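Local coordinates for protein phosphoethanolamine N-methyltransferase 1 (Haemonchus contortus, PDB 4KRG) that probably methylates the amino group of phosphoethanolamine with S-adenosylmethionine as methyl donor, a step of nematode phosphocholine biosynthesis, at residues Lys270-Lys275 and Tyr335-Thr340. Numbering follows the deposited sequence.
Sequences KLDNEK and YRTSLT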
# COMPACT_ATOMS: atom_id res chain seq x y z
N LYS A 270 -0.57 -17.40 11.28
CA LYS A 270 0.79 -17.52 11.79
C LYS A 270 1.23 -16.27 12.55
O LYS A 270 1.94 -16.37 13.54
CB LYS A 270 1.77 -17.80 10.64
CG LYS A 270 1.52 -19.11 9.92
CD LYS A 270 2.59 -19.36 8.87
CE LYS A 270 2.23 -20.54 7.98
NZ LYS A 270 3.09 -20.61 6.76
N LEU A 271 0.80 -15.11 12.09
CA LEU A 271 1.40 -13.86 12.55
C LEU A 271 0.57 -12.96 13.47
O LEU A 271 1.13 -12.13 14.18
CB LEU A 271 1.88 -13.04 11.34
CG LEU A 271 3.20 -13.52 10.75
CD1 LEU A 271 3.53 -12.77 9.48
CD2 LEU A 271 4.31 -13.32 11.76
N ASP A 272 -0.75 -13.13 13.49
CA ASP A 272 -1.60 -12.18 14.22
C ASP A 272 -1.41 -12.16 15.75
O ASP A 272 -1.60 -11.13 16.39
CB ASP A 272 -3.07 -12.36 13.86
CG ASP A 272 -3.41 -11.86 12.47
OD1 ASP A 272 -2.56 -11.21 11.82
OD2 ASP A 272 -4.56 -12.13 12.03
N ASN A 273 -1.04 -13.29 16.33
CA ASN A 273 -0.83 -13.31 17.78
C ASN A 273 0.59 -12.98 18.22
O ASN A 273 0.94 -13.18 19.38
CB ASN A 273 -1.29 -14.64 18.38
CG ASN A 273 -2.79 -14.75 18.47
OD1 ASN A 273 -3.48 -13.79 18.81
ND2 ASN A 273 -3.31 -15.93 18.16
N GLU A 274 1.40 -12.48 17.30
CA GLU A 274 2.80 -12.21 17.61
C GLU A 274 2.92 -11.19 18.75
O GLU A 274 2.62 -10.01 18.57
CB GLU A 274 3.58 -11.71 16.39
CG GLU A 274 5.09 -11.77 16.61
CD GLU A 274 5.91 -11.01 15.57
OE1 GLU A 274 5.49 -9.91 15.15
OE2 GLU A 274 7.00 -11.52 15.20
N LYS A 275 3.37 -11.67 19.91
CA LYS A 275 3.50 -10.83 21.09
C LYS A 275 4.78 -9.99 21.13
O LYS A 275 4.86 -9.01 21.87
CB LYS A 275 3.43 -11.68 22.36
CG LYS A 275 2.14 -12.45 22.53
CD LYS A 275 2.12 -13.19 23.86
CE LYS A 275 3.25 -14.20 23.95
NZ LYS A 275 3.07 -15.16 25.08
N TYR A 335 3.08 -7.77 4.74
CA TYR A 335 2.71 -6.36 4.86
C TYR A 335 1.29 -6.22 5.40
O TYR A 335 1.04 -5.40 6.29
CB TYR A 335 2.89 -5.66 3.51
CG TYR A 335 2.15 -4.35 3.30
CD1 TYR A 335 2.59 -3.17 3.89
CD2 TYR A 335 1.07 -4.28 2.44
CE1 TYR A 335 1.93 -1.97 3.67
CE2 TYR A 335 0.41 -3.09 2.20
CZ TYR A 335 0.84 -1.94 2.82
OH TYR A 335 0.18 -0.76 2.56
N ARG A 336 0.36 -7.01 4.86
CA ARG A 336 -1.01 -7.00 5.36
C ARG A 336 -1.03 -7.27 6.88
O ARG A 336 -1.70 -6.57 7.63
CB ARG A 336 -1.86 -8.01 4.57
CG ARG A 336 -3.36 -8.14 4.95
CD ARG A 336 -3.57 -8.78 6.33
NE ARG A 336 -4.64 -9.76 6.45
CZ ARG A 336 -5.92 -9.45 6.65
NH1 ARG A 336 -6.31 -8.19 6.70
NH2 ARG A 336 -6.81 -10.42 6.78
N THR A 337 -0.31 -8.30 7.33
CA THR A 337 -0.30 -8.62 8.77
C THR A 337 0.29 -7.49 9.60
O THR A 337 -0.04 -7.34 10.78
CB THR A 337 0.45 -9.93 9.09
OG1 THR A 337 1.86 -9.74 8.92
CG2 THR A 337 -0.03 -11.04 8.18
N SER A 338 1.17 -6.69 9.01
CA SER A 338 1.69 -5.52 9.72
C SER A 338 0.61 -4.45 9.85
O SER A 338 0.54 -3.76 10.86
CB SER A 338 2.93 -4.96 9.04
OG SER A 338 4.05 -5.80 9.26
N LEU A 339 -0.22 -4.31 8.82
CA LEU A 339 -1.37 -3.39 8.91
C LEU A 339 -2.37 -3.86 9.96
O LEU A 339 -2.94 -3.05 10.70
CB LEU A 339 -2.06 -3.22 7.55
CG LEU A 339 -1.29 -2.44 6.47
CD1 LEU A 339 -2.19 -2.12 5.28
CD2 LEU A 339 -0.71 -1.17 7.05
N THR A 340 -2.58 -5.17 10.05
CA THR A 340 -3.47 -5.71 11.06
C THR A 340 -2.95 -5.36 12.46
O THR A 340 -3.70 -4.86 13.30
CB THR A 340 -3.62 -7.22 10.89
OG1 THR A 340 -4.20 -7.48 9.61
CG2 THR A 340 -4.51 -7.80 11.97
O HOH W 1 -0.83 -9.38 12.36
O HOH W 2 -3.18 -10.12 9.44
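The type I beta turn from Leu271 to Glu274, near the C-terminal end of the long helix 249-271, meets helix 332-345 through its first two residues, Leu271 and Asp272. Helix 332-345 joins the parallel-paired strands 324-329 and 350-354, so this is structural packing of the end of one helix on another. Leu271 and Thr337 form the direct part. Leu271 CD1 lies 3.5 Å from Thr337 OG1. Leu271 CB is 4.1 Å from Thr337 CB. The two side chains cross at about a right angle. Thr337 OG1 sits between its own backbone N and carbonyl carbon (chi1 72°), from where it hydrogen-bonds back to Leu334 O. Its contact with the Leu271 methyl is packing and not a bond. Arg304 and Phe309 also pack on Leu271.

Asp272 makes the water-mediated part. Its OD1 approaches the methyl CG2 of Thr340 at 3.9 Å, but no direct hydrogen bond joins the segments. Two waters do so instead. One donates to Asp272 OD1 at 2.6 Å and to Thr337 O at 2.7 Å. The other donates to the same OD1 at 2.7 Å and accepts from Thr340 OG1 at 2.8 Å. Thr340 OG1 also hydrogen-bonds to Arg230 NH2. Beside the turn, Arg336 forms a salt bridge with Asp268 of helix 249-271.

The turn is thus held to the helix by van der Waals packing of Leu271 on Thr337 and by one carboxylate oxygen that accepts hydrogen bonds from two bridging waters, an arrangement consistent with a charged Asp272.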